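PDB 5KYM: 1-acyl-sn-glycerol-3-phosphate acyltransferase from Thermotoga maritima, which catalyses transfer of an acyl chain to 1-acyl-sn-glycerol-3-phosphate (lysophosphatidic acid) to make phosphatidic acid at the membrane. Local coordinates for residues Asn83-Met88 with Val186-Thr191; Lys206-Ile211 with Glu239-Arg244. All blocks are in the same frame, centred on the assembly; numbering follows the deposited sequence.

Contact 1: Asn83-Met88 with Val186-Thr191; sequences NHQSLM and VSIWGT
The loop 83-88 runs beside the end of strand 183-189 and the turn into helix 191-194, with CA atoms 6.0 Å apart at Asn83 and Ser187 and 5.6 Å apart at Ser86 and Thr191. It carries the HX4D motif of this acyltransferase family, from His84 to Asp89, whose His84 ND1 is hydrogen-bonded to Asp89 OD2. The side-chain amide of Asn83 pairs with both backbone polar groups of Ile188. With CG between the backbone N and the carbonyl carbon (chi1 64°), the amide is turned to the strand, where OD1 accepts from Ile188 N at 2.8 Å, in the carbonyl plane, while ND2 gives an almost straight bond (179°) to Ile188 O at 2.8 Å. An alanine here would probably leave both Ile188 N and Ile188 O without these mates inside a buried contact. Gln85 stretches out beyond CG to the start of helix 191-194, where OE1 accepts from Gly190 N at 3.0 Å and also from Tyr192 N. Its NE2 lies 3.4 Å from Trp189 CZ3, the amide and indole planes 65° apart. Asp89 ties the two segments together from outside, bonding Thr191 OG1 through one carboxylate oxygen and Gln85 N through the other. Ser86 OG, also paired with Ile195 O, caps the turn into helix 89-96 by accepting from Met88 N at 3.0 Å.

Contact 2: Lys206-Ile211 with Glu239-Arg244; sequences KVFLKI and EELKAR
Phe208 and Lys210, two residues apart on strand 207-211, meet Leu241 and Glu240 on the last turns of helix 223-243. The short axes of strand and helix approach to 9.3 Å, and their N-to-C directions differ by 150°, so the helix runs back over the strand in a roughly antiparallel sense. The tight part is apolar and centred on Leu241, which is buried. Its two methyls divide the strand between them: CD2 lies 3.7 Å from Phe208 CB and also approaches the phenyl ring obliquely, whereas CD1 reaches Lys210 CB at 3.9 Å. Trp189 of the adjoining strand adds to the packing around this leucine.

Outward from the leucine the contact turns polar and looser, held by charge at the ends of long chains. Lys210 has CG anti to its backbone N (chi1 177°) and stays extended from there on. Its NZ forms a salt bridge with Glu240 OE1 at 3.0 Å, meeting the carboxylate on the syn side but 31° out of its plane. Glu240 OE1 also takes Arg244 NH2, at 3.2 Å, so one carboxylate oxygen serves two cations. These cations come within 3.8 Å of each other, Lys210 NZ lying at the edge of the guanidinium near Arg244 NH2, and Glu240 would probably offset much of their repulsion. Arg244 is exposed and just past the end of the helix; its NH1 forms a salt bridge with Glu67 on strand 64-67, one of the two outermost strands. An apolar helix side laid on a sheet is the helix-on-sheet packing of alpha/beta folds; here the charged network of Lys210, Glu240 and Arg244 borders it, on the acyltransferase's mixed sheet.

How the contacts relate
From the N terminus, the membrane helices 2-34 and 38-59 lead into strand 64-67 and then strand 79-82, after which comes the loop 83-88. Contact 1 closes when strand 183-189 returns to that loop after 97 intervening residues. Contact 2 opens only afterwards and spans 27 residues, from strand 207-211 to the C-terminal end of helix 223-243. The two are therefore in series, neither nested nor crossing. They join through the sheet, where strands 183-189 and 207-211 are antiparallel neighbours: Ser187 O lies 2.8 Å from Lys210 N. Helix 89-96 packs against both strands through Ile188 and Leu209, and helix 223-243 through Trp189 and Phe208.

Contact 1: Asn83-Met88 with Val186-Thr191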
ATOM      1  N   ASN A  83       1.015  -7.501   5.345  1.00 42.45           N
ATOM      2  CA  ASN A  83       2.065  -7.223   6.363  1.00 42.23           C
ATOM      3  C   ASN A  83       2.754  -5.878   6.037  1.00 42.79           C
ATOM      4  O   ASN A  83       2.751  -5.401   4.877  1.00 40.26           O
ATOM      5  CB  ASN A  83       3.087  -8.329   6.494  1.00 40.45           C
ATOM      6  CG  ASN A  83       3.903  -8.525   5.243  1.00 41.67           C
ATOM      7  OD1 ASN A  83       3.347  -8.775   4.192  1.00 46.82           O
ATOM      8  ND2 ASN A  83       5.227  -8.448   5.335  1.00 42.23           N
ATOM      9  N   HIS A  84       3.315  -5.275   7.075  1.00 44.80           N
ATOM     10  CA  HIS A  84       3.842  -3.902   6.990  1.00 46.01           C
ATOM     11  C   HIS A  84       5.250  -3.821   7.552  1.00 48.45           C
ATOM     12  O   HIS A  84       5.489  -4.199   8.718  1.00 50.85           O
ATOM     13  CB  HIS A  84       2.966  -2.994   7.821  1.00 45.26           C
ATOM     14  CG  HIS A  84       3.093  -1.554   7.486  1.00 42.20           C
ATOM     15  ND1 HIS A  84       3.617  -1.115   6.305  1.00 39.33           N
ATOM     16  CD2 HIS A  84       2.749  -0.458   8.187  1.00 41.84           C
ATOM     17  CE1 HIS A  84       3.562   0.194   6.268  1.00 40.10           C
ATOM     18  NE2 HIS A  84       3.054   0.626   7.409  1.00 41.37           N
ATOM     19  N   GLN A  85       6.196  -3.405   6.731  1.00 47.19           N
ATOM     20  CA  GLN A  85       7.588  -3.447   7.171  1.00 47.30           C
ATOM     21  C   GLN A  85       8.455  -2.338   6.564  1.00 47.11           C
ATOM     22  O   GLN A  85       9.676  -2.432   6.609  1.00 50.77           O
ATOM     23  CB  GLN A  85       8.178  -4.844   6.858  1.00 45.39           C
ATOM     24  CG  GLN A  85       8.439  -5.126   5.366  1.00 43.19           C
ATOM     25  CD  GLN A  85       9.087  -6.467   5.110  1.00 42.12           C
ATOM     26  OE1 GLN A  85       9.764  -6.639   4.098  1.00 39.17           O
ATOM     27  NE2 GLN A  85       8.897  -7.424   6.033  1.00 42.46           N
ATOM     28  N   SER A  86       7.827  -1.299   6.009  1.00 44.84           N
ATOM     29  CA  SER A  86       8.539  -0.169   5.433  1.00 44.40           C
ATOM     30  C   SER A  86       7.611   0.959   5.035  1.00 44.04           C
ATOM     31  O   SER A  86       6.476   0.717   4.721  1.00 43.67           O
ATOM     32  CB  SER A  86       9.337  -0.637   4.213  1.00 42.08           C
ATOM     33  OG  SER A  86       9.939   0.467   3.604  1.00 41.25           O
ATOM     34  N   LEU A  87       8.097   2.182   4.987  1.00 47.63           N
ATOM     35  CA  LEU A  87       7.288   3.236   4.304  1.00 50.93           C
ATOM     36  C   LEU A  87       7.003   2.870   2.865  1.00 45.50           C
ATOM     37  O   LEU A  87       5.953   3.199   2.364  1.00 45.50           O
ATOM     38  CB  LEU A  87       7.951   4.612   4.296  1.00 58.64           C
ATOM     39  CG  LEU A  87       8.133   5.265   5.692  1.00 70.40           C
ATOM     40  CD1 LEU A  87       8.824   6.622   5.456  1.00 76.40           C
ATOM     41  CD2 LEU A  87       6.878   5.392   6.601  1.00 69.89           C
ATOM     42  N   MET A  88       7.933   2.194   2.205  1.00 41.16           N
ATOM     43  CA  MET A  88       7.784   1.879   0.827  1.00 40.78           C
ATOM     44  C   MET A  88       6.619   0.907   0.539  1.00 40.70           C
ATOM     45  O   MET A  88       6.221   0.730  -0.634  1.00 39.15           O
ATOM     46  CB  MET A  88       9.101   1.316   0.260  1.00 42.04           C
ATOM     47  CG  MET A  88      10.261   2.299   0.210  1.00 42.21           C
ATOM     48  SD  MET A  88       9.900   3.900  -0.569  1.00 42.78           S
ATOM     49  CE  MET A  88       9.780   3.293  -2.284  1.00 43.00           C
ATOM     50  N   VAL A 186      -2.084 -10.074   0.969  1.00 42.25           N
ATOM     51  CA  VAL A 186      -0.837  -9.802   0.248  1.00 41.86           C
ATOM     52  C   VAL A 186       0.329  -9.974   1.170  1.00 40.34           C
ATOM     53  O   VAL A 186       0.229  -9.553   2.263  1.00 43.66           O
ATOM     54  CB  VAL A 186      -0.802  -8.366  -0.298  1.00 40.27           C
ATOM     55  CG1 VAL A 186       0.574  -8.016  -0.816  1.00 38.90           C
ATOM     56  CG2 VAL A 186      -1.817  -8.253  -1.406  1.00 41.00           C
ATOM     57  N   SER A 187       1.429 -10.553   0.719  1.00 37.99           N
ATOM     58  CA  SER A 187       2.599 -10.690   1.553  1.00 37.10           C
ATOM     59  C   SER A 187       3.730  -9.932   0.881  1.00 37.18           C
ATOM     60  O   SER A 187       3.973 -10.100  -0.327  1.00 35.98           O
ATOM     61  CB  SER A 187       2.993 -12.143   1.657  1.00 37.58           C
ATOM     62  OG  SER A 187       1.921 -12.974   2.031  1.00 37.31           O
ATOM     63  N   ILE A 188       4.430  -9.109   1.662  1.00 37.19           N
ATOM     64  CA  ILE A 188       5.495  -8.223   1.177  1.00 36.15           C
ATOM     65  C   ILE A 188       6.788  -8.694   1.818  1.00 38.89           C
ATOM     66  O   ILE A 188       6.845  -8.857   3.075  1.00 40.16           O
ATOM     67  CB  ILE A 188       5.267  -6.809   1.676  1.00 35.26           C
ATOM     68  CG1 ILE A 188       3.957  -6.234   1.104  1.00 35.01           C
ATOM     69  CG2 ILE A 188       6.461  -5.918   1.313  1.00 35.36           C
ATOM     70  CD1 ILE A 188       3.621  -4.805   1.533  1.00 34.49           C
ATOM     71  N   TRP A 189       7.823  -8.942   1.006  1.00 38.63           N
ATOM     72  CA  TRP A 189       9.123  -9.171   1.569  1.00 38.85           C
ATOM     73  C   TRP A 189      10.220  -8.449   0.864  1.00 38.90           C
ATOM     74  O   TRP A 189      10.335  -8.564  -0.318  1.00 38.78           O
ATOM     75  CB  TRP A 189       9.460 -10.616   1.493  1.00 40.79           C
ATOM     76  CG  TRP A 189      10.765 -10.878   2.215  1.00 43.10           C
ATOM     77  CD1 TRP A 189      11.929 -11.253   1.698  1.00 42.41           C
ATOM     78  CD2 TRP A 189      10.976 -10.743   3.619  1.00 45.21           C
ATOM     79  NE1 TRP A 189      12.866 -11.384   2.678  1.00 44.06           N
ATOM     80  CE2 TRP A 189      12.309 -11.058   3.876  1.00 44.94           C
ATOM     81  CE3 TRP A 189      10.139 -10.373   4.684  1.00 45.71           C
ATOM     82  CZ2 TRP A 189      12.864 -10.991   5.138  1.00 47.01           C
ATOM     83  CZ3 TRP A 189      10.685 -10.306   5.946  1.00 47.12           C
ATOM     84  CH2 TRP A 189      12.041 -10.606   6.163  1.00 48.38           C
ATOM     85  N   GLY A 190      11.065  -7.749   1.612  1.00 41.97           N
ATOM     86  CA  GLY A 190      12.195  -6.959   1.076  1.00 42.10           C
ATOM     87  C   GLY A 190      12.135  -5.422   1.190  1.00 40.11           C
ATOM     88  O   GLY A 190      13.141  -4.777   1.085  1.00 38.97           O
ATOM     89  N   THR A 191      10.976  -4.843   1.381  1.00 39.25           N
ATOM     90  CA  THR A 191      10.899  -3.448   1.556  1.00 41.71           C
ATOM     91  C   THR A 191      11.548  -3.100   2.894  1.00 45.57           C
ATOM     92  O   THR A 191      12.072  -1.988   3.062  1.00 44.50           O
ATOM     93  CB  THR A 191       9.458  -2.910   1.527  1.00 42.76           C
ATOM     94  OG1 THR A 191       8.635  -3.585   2.503  1.00 45.14           O
ATOM     95  CG2 THR A 191       8.889  -3.086   0.224  1.00 42.97           C
TER

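Contact 2: Lys206-Ile211 with Glu239-Arg244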
ATOM      1  N   LYS A 206      16.194  -6.514  -3.604  1.00 46.76           N
ATOM      2  CA  LYS A 206      15.022  -6.985  -4.345  1.00 46.81           C
ATOM      3  C   LYS A 206      13.789  -6.898  -3.456  1.00 46.26           C
ATOM      4  O   LYS A 206      13.856  -7.190  -2.272  1.00 48.61           O
ATOM      5  CB  LYS A 206      15.221  -8.415  -4.750  1.00 51.06           C
ATOM      6  CG  LYS A 206      16.545  -8.659  -5.457  1.00 56.64           C
ATOM      7  CD  LYS A 206      16.680 -10.070  -5.970  1.00 60.53           C
ATOM      8  CE  LYS A 206      17.352 -10.966  -4.958  1.00 64.27           C
ATOM      9  NZ  LYS A 206      17.072 -12.340  -5.444  1.00 71.21           N
ATOM     10  N   VAL A 207      12.662  -6.484  -4.005  1.00 43.61           N
ATOM     11  CA  VAL A 207      11.389  -6.579  -3.290  1.00 42.63           C
ATOM     12  C   VAL A 207      10.547  -7.669  -3.965  1.00 42.47           C
ATOM     13  O   VAL A 207      10.514  -7.741  -5.212  1.00 43.96           O
ATOM     14  CB  VAL A 207      10.654  -5.240  -3.333  1.00 41.83           C
ATOM     15  CG1 VAL A 207       9.298  -5.313  -2.647  1.00 41.90           C
ATOM     16  CG2 VAL A 207      11.520  -4.176  -2.693  1.00 42.22           C
ATOM     17  N   PHE A 208       9.895  -8.501  -3.158  1.00 40.65           N
ATOM     18  CA  PHE A 208       8.937  -9.500  -3.625  1.00 40.75           C
ATOM     19  C   PHE A 208       7.574  -9.252  -3.042  1.00 40.32           C
ATOM     20  O   PHE A 208       7.433  -8.838  -1.924  1.00 42.71           O
ATOM     21  CB  PHE A 208       9.357 -10.879  -3.154  1.00 41.93           C
ATOM     22  CG  PHE A 208      10.673 -11.299  -3.649  1.00 43.43           C
ATOM     23  CD1 PHE A 208      11.821 -10.920  -2.983  1.00 44.15           C
ATOM     24  CD2 PHE A 208      10.773 -11.995  -4.860  1.00 44.35           C
ATOM     25  CE1 PHE A 208      13.058 -11.325  -3.477  1.00 47.37           C
ATOM     26  CE2 PHE A 208      12.005 -12.387  -5.362  1.00 44.37           C
ATOM     27  CZ  PHE A 208      13.155 -12.063  -4.666  1.00 45.40           C
ATOM     28  N   LEU A 209       6.567  -9.634  -3.764  1.00 41.89           N
ATOM     29  CA  LEU A 209       5.193  -9.321  -3.445  1.00 43.73           C
ATOM     30  C   LEU A 209       4.428 -10.541  -3.850  1.00 42.96           C
ATOM     31  O   LEU A 209       4.556 -10.985  -4.982  1.00 43.54           O
ATOM     32  CB  LEU A 209       4.787  -8.135  -4.312  1.00 47.85           C
ATOM     33  CG  LEU A 209       3.750  -7.216  -3.768  1.00 52.88           C
ATOM     34  CD1 LEU A 209       3.437  -6.182  -4.850  1.00 56.48           C
ATOM     35  CD2 LEU A 209       2.548  -8.055  -3.471  1.00 55.84           C
ATOM     36  N   LYS A 210       3.673 -11.134  -2.949  1.00 44.59           N
ATOM     37  CA  LYS A 210       2.805 -12.273  -3.304  1.00 45.03           C
ATOM     38  C   LYS A 210       1.317 -11.956  -2.993  1.00 43.45           C
ATOM     39  O   LYS A 210       0.920 -11.796  -1.840  1.00 40.54           O
ATOM     40  CB  LYS A 210       3.261 -13.545  -2.596  1.00 48.81           C
ATOM     41  CG  LYS A 210       2.363 -14.737  -2.867  1.00 53.01           C
ATOM     42  CD  LYS A 210       3.061 -16.056  -2.677  1.00 57.37           C
ATOM     43  CE  LYS A 210       2.035 -17.159  -2.723  1.00 61.64           C
ATOM     44  NZ  LYS A 210       2.768 -18.434  -2.599  1.00 68.26           N
ATOM     45  N   ILE A 211       0.535 -11.924  -4.067  1.00 42.08           N
ATOM     46  CA  ILE A 211      -0.877 -11.695  -4.022  1.00 42.15           C
ATOM     47  C   ILE A 211      -1.610 -13.043  -3.964  1.00 42.68           C
ATOM     48  O   ILE A 211      -1.432 -13.880  -4.816  1.00 46.72           O
ATOM     49  CB  ILE A 211      -1.312 -10.911  -5.251  1.00 42.61           C
ATOM     50  CG1 ILE A 211      -0.440  -9.663  -5.440  1.00 43.50           C
ATOM     51  CG2 ILE A 211      -2.724 -10.398  -5.029  1.00 44.16           C
ATOM     52  CD1 ILE A 211      -0.768  -8.811  -6.669  1.00 43.21           C
ATOM     53  N   GLU A 239       7.093 -16.052   4.857  1.00 48.43           N
ATOM     54  CA  GLU A 239       8.020 -17.113   5.078  1.00 51.65           C
ATOM     55  C   GLU A 239       8.544 -17.682   3.752  1.00 52.08           C
ATOM     56  O   GLU A 239       9.748 -17.858   3.599  1.00 57.21           O
ATOM     57  CB  GLU A 239       7.375 -18.183   5.958  1.00 53.83           C
ATOM     58  CG  GLU A 239       7.140 -17.700   7.383  1.00 57.89           C
ATOM     59  CD  GLU A 239       8.430 -17.633   8.216  1.00 62.49           C
ATOM     60  OE1 GLU A 239       9.131 -18.695   8.349  1.00 69.82           O
ATOM     61  OE2 GLU A 239       8.729 -16.535   8.734  1.00 60.15           O
ATOM     62  N   GLU A 240       7.661 -17.986   2.817  1.00 52.85           N
ATOM     63  CA  GLU A 240       8.076 -18.495   1.515  1.00 54.48           C
ATOM     64  C   GLU A 240       8.943 -17.513   0.756  1.00 53.95           C
ATOM     65  O   GLU A 240       9.914 -17.906   0.099  1.00 55.87           O
ATOM     66  CB  GLU A 240       6.874 -18.794   0.647  1.00 59.73           C
ATOM     67  CG  GLU A 240       6.125 -20.035   1.103  1.00 67.42           C
ATOM     68  CD  GLU A 240       4.896 -20.345   0.268  1.00 74.51           C
ATOM     69  OE1 GLU A 240       4.824 -19.885  -0.918  1.00 74.23           O
ATOM     70  OE2 GLU A 240       4.027 -21.069   0.833  1.00 82.52           O
ATOM     71  N   LEU A 241       8.561 -16.243   0.833  1.00 50.93           N
ATOM     72  CA  LEU A 241       9.321 -15.168   0.228  1.00 48.75           C
ATOM     73  C   LEU A 241      10.711 -14.947   0.883  1.00 48.00           C
ATOM     74  O   LEU A 241      11.687 -14.786   0.202  1.00 48.59           O
ATOM     75  CB  LEU A 241       8.489 -13.906   0.204  1.00 48.95           C
ATOM     76  CG  LEU A 241       7.252 -13.925  -0.714  1.00 49.65           C
ATOM     77  CD1 LEU A 241       6.437 -12.631  -0.577  1.00 51.73           C
ATOM     78  CD2 LEU A 241       7.642 -14.051  -2.148  1.00 48.47           C
ATOM     79  N   LYS A 242      10.794 -14.995   2.203  1.00 48.79           N
ATOM     80  CA  LYS A 242      12.006 -14.832   2.973  1.00 49.17           C
ATOM     81  C   LYS A 242      13.031 -15.892   2.563  1.00 48.48           C
ATOM     82  O   LYS A 242      14.249 -15.670   2.704  1.00 52.00           O
ATOM     83  CB  LYS A 242      11.702 -14.944   4.479  1.00 52.16           C
ATOM     84  CG  LYS A 242      12.899 -14.649   5.402  1.00 57.61           C
ATOM     85  CD  LYS A 242      12.646 -14.770   6.909  1.00 61.29           C
ATOM     86  CE  LYS A 242      11.715 -13.626   7.363  1.00 66.63           C
ATOM     87  NZ  LYS A 242      11.521 -13.175   8.798  1.00 68.16           N
ATOM     88  N   ALA A 243      12.581 -17.056   2.117  1.00 46.51           N
ATOM     89  CA  ALA A 243      13.432 -18.232   2.000  1.00 49.04           C
ATOM     90  C   ALA A 243      13.819 -18.521   0.568  1.00 53.60           C
ATOM     91  O   ALA A 243      14.888 -19.083   0.347  1.00 53.50           O
ATOM     92  CB  ALA A 243      12.734 -19.435   2.601  1.00 48.88           C
ATOM     93  N   ARG A 244      12.984 -18.111  -0.403  1.00 58.14           N
ATOM     94  CA  ARG A 244      13.280 -18.328  -1.801  1.00 61.88           C
ATOM     95  C   ARG A 244      14.573 -17.705  -2.180  1.00 60.79           C
ATOM     96  O   ARG A 244      14.720 -16.518  -2.065  1.00 64.59           O
ATOM     97  CB  ARG A 244      12.245 -17.706  -2.684  1.00 72.83           C
ATOM     98  CG  ARG A 244      11.120 -18.673  -2.962  1.00 84.52           C
ATOM     99  CD  ARG A 244      10.109 -18.086  -3.929  1.00 86.88           C
ATOM    100  NE  ARG A 244       8.807 -18.728  -3.644  1.00 88.57           N
ATOM    101  CZ  ARG A 244       7.632 -18.125  -3.751  1.00 87.76           C
ATOM    102  NH1 ARG A 244       7.600 -16.842  -4.165  1.00 87.71           N
ATOM    103  NH2 ARG A 244       6.494 -18.793  -3.439  1.00 80.44           N
TER